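Local coordinates for fructooligosaccharide ABC transporter substrate-binding protein FusA (PDB 5G5Y) that captures short- and long-chain fructooligosaccharides such as kestose and nystose, preferring the longer ones, for import by its ABC transporter, at residues S118-E123 with M303-D308. Sequence-based numbering, arbitrary orientation.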
loop_
_atom_site.group_PDB
_atom_site.type_symbol
_atom_site.label_atom_id
_atom_site.label_comp_id
_atom_site.label_asym_id
_atom_site.label_seq_id
_atom_site.Cartn_x
_atom_site.Cartn_y
_atom_site.Cartn_z
ATOM N N SER A 118 6.394 9.092 -17.337
ATOM C CA SER A 118 5.025 8.852 -16.932
ATOM C C SER A 118 4.613 9.842 -15.882
ATOM O O SER A 118 5.464 10.469 -15.255
ATOM C CB SER A 118 4.829 7.398 -16.428
ATOM O OG SER A 118 5.536 7.125 -15.249
ATOM N N PHE A 119 3.315 9.982 -15.696
ATOM C CA PHE A 119 2.778 10.874 -14.683
ATOM C C PHE A 119 2.154 10.061 -13.542
ATOM O O PHE A 119 1.354 9.158 -13.793
ATOM C CB PHE A 119 1.727 11.782 -15.299
ATOM C CG PHE A 119 2.259 12.657 -16.396
ATOM C CD1 PHE A 119 2.834 13.881 -16.098
ATOM C CD2 PHE A 119 2.191 12.274 -17.718
ATOM C CE1 PHE A 119 3.336 14.708 -17.099
ATOM C CE2 PHE A 119 2.679 13.115 -18.736
ATOM C CZ PHE A 119 3.244 14.323 -18.421
ATOM N N PRO A 120 2.483 10.411 -12.280
ATOM C CA PRO A 120 2.163 9.553 -11.180
ATOM C C PRO A 120 0.781 9.789 -10.578
ATOM O O PRO A 120 0.118 10.837 -10.805
ATOM C CB PRO A 120 3.228 9.909 -10.142
ATOM C CG PRO A 120 3.449 11.344 -10.379
ATOM C CD PRO A 120 3.434 11.470 -11.870
ATOM N N TRP A 121 0.348 8.769 -9.865
ATOM C CA TRP A 121 -0.691 8.889 -8.823
ATOM C C TRP A 121 0.018 9.075 -7.482
ATOM O O TRP A 121 0.867 8.254 -7.106
ATOM C CB TRP A 121 -1.568 7.635 -8.806
ATOM C CG TRP A 121 -2.502 7.467 -7.636
ATOM C CD1 TRP A 121 -3.758 8.002 -7.507
ATOM C CD2 TRP A 121 -2.297 6.630 -6.481
ATOM N NE1 TRP A 121 -4.336 7.557 -6.329
ATOM C CE2 TRP A 121 -3.469 6.702 -5.698
ATOM C CE3 TRP A 121 -1.252 5.791 -6.061
ATOM C CZ2 TRP A 121 -3.604 6.008 -4.503
ATOM C CZ3 TRP A 121 -1.385 5.107 -4.868
ATOM C CH2 TRP A 121 -2.536 5.239 -4.089
ATOM N N ILE A 122 -0.363 10.131 -6.761
ATOM C CA ILE A 122 0.126 10.422 -5.431
ATOM C C ILE A 122 -1.083 10.574 -4.505
ATOM O O ILE A 122 -1.964 11.419 -4.749
ATOM C CB ILE A 122 0.964 11.724 -5.397
ATOM C CG1 ILE A 122 2.240 11.614 -6.272
ATOM C CG2 ILE A 122 1.355 12.049 -3.968
ATOM C CD1 ILE A 122 2.859 12.950 -6.669
ATOM N N GLU A 123 -1.113 9.776 -3.445
ATOM C CA GLU A 123 -2.154 9.877 -2.412
ATOM C C GLU A 123 -1.514 9.824 -1.045
ATOM O O GLU A 123 -1.203 8.725 -0.525
ATOM C CB GLU A 123 -3.185 8.760 -2.551
ATOM C CG GLU A 123 -4.392 8.838 -1.629
ATOM C CD GLU A 123 -5.224 7.551 -1.640
ATOM O OE1 GLU A 123 -4.831 6.576 -0.951
ATOM O OE2 GLU A 123 -6.257 7.475 -2.352
ATOM N N MET A 303 3.839 3.115 0.225
ATOM C CA MET A 303 3.692 4.540 -0.086
ATOM C C MET A 303 2.510 4.696 -1.028
ATOM O O MET A 303 2.347 3.879 -1.939
ATOM C CB MET A 303 4.967 5.065 -0.749
ATOM C CG MET A 303 5.094 6.586 -0.704
ATOM S SD MET A 303 6.290 7.286 -1.877
ATOM C CE MET A 303 6.509 8.881 -1.123
ATOM N N GLY A 304 1.710 5.748 -0.840
ATOM C CA GLY A 304 0.613 6.066 -1.762
ATOM C C GLY A 304 1.193 6.696 -3.016
ATOM O O GLY A 304 1.163 7.922 -3.205
ATOM N N PHE A 305 1.787 5.859 -3.842
ATOM C CA PHE A 305 2.517 6.320 -5.023
ATOM C C PHE A 305 2.501 5.276 -6.094
ATOM O O PHE A 305 2.753 4.094 -5.828
ATOM C CB PHE A 305 3.954 6.684 -4.676
ATOM C CG PHE A 305 4.763 7.165 -5.854
ATOM C CD1 PHE A 305 4.608 8.456 -6.359
ATOM C CD2 PHE A 305 5.668 6.295 -6.483
ATOM C CE1 PHE A 305 5.408 8.894 -7.414
ATOM C CE2 PHE A 305 6.417 6.717 -7.558
ATOM C CZ PHE A 305 6.270 8.020 -8.035
ATOM N N ALA A 306 2.121 5.678 -7.286
ATOM C CA ALA A 306 2.298 4.824 -8.468
ATOM C C ALA A 306 2.917 5.634 -9.529
ATOM O O ALA A 306 2.394 6.696 -9.878
ATOM C CB ALA A 306 0.965 4.256 -8.921
ATOM N N ARG A 307 4.041 5.148 -10.065
ATOM C CA ARG A 307 4.844 5.913 -10.985
ATOM C C ARG A 307 4.099 6.294 -12.274
ATOM O O ARG A 307 4.313 7.383 -12.811
ATOM C CB ARG A 307 6.112 5.131 -11.391
ATOM C CG ARG A 307 7.299 6.038 -11.568
ATOM C CD ARG A 307 8.605 5.312 -11.820
ATOM N NE ARG A 307 8.805 4.099 -11.028
ATOM C CZ ARG A 307 9.308 4.032 -9.796
ATOM N NH1 ARG A 307 9.678 5.122 -9.140
ATOM N NH2 ARG A 307 9.433 2.822 -9.214
ATOM N N ASP A 308 3.239 5.389 -12.747
ATOM C CA ASP A 308 2.564 5.553 -14.020
ATOM C C ASP A 308 1.057 5.391 -13.948
ATOM O O ASP A 308 0.526 4.279 -13.831
ATOM C CB ASP A 308 3.150 4.573 -15.035
ATOM C CG ASP A 308 2.342 4.484 -16.293
ATOM O OD1 ASP A 308 1.683 5.494 -16.716
ATOM O OD2 ASP A 308 2.386 3.380 -16.879
HETATM O O HOH W 1 6.372 9.213 -12.885
#
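Beyond the paired residues of 118-123 and 303-308, a serine hydroxyl and a water join the chains: S118 OG donates to R307 O at 2.7 Å, from well above the carbonyl plane, and the water bridges the same oxygen to S118 O. With OG between its own N and carbonyl carbon (chi1 66°), S118 also brings its CB against D308 CB. W121 and A306 exchange two bonds of 2.9 Å each, and E123 N donates to G304 O almost straight (172°), though from above the carbonyl plane; residue G304 is the centre of an inverse gamma turn. W121 and A306 share one face of the sheet. The indole meets the partner strand at its edge, with A306 N near its plane, and CZ3 lies 3.5 Å from G304 C; NE1 is bound by N339. I122 and F305 share the opposite face, I122 CG1 at the edge of the F305 ring, and helix 104-109 packs on both. Separately, F305 CE1 lies 3.6 Å from P120 CB. This is an antiparallel ladder on one flank of a small mixed sheet, continued by strand 384-386; it carries the substrate-binding E123 beside K309 and W340 in the fructooligosaccharide site.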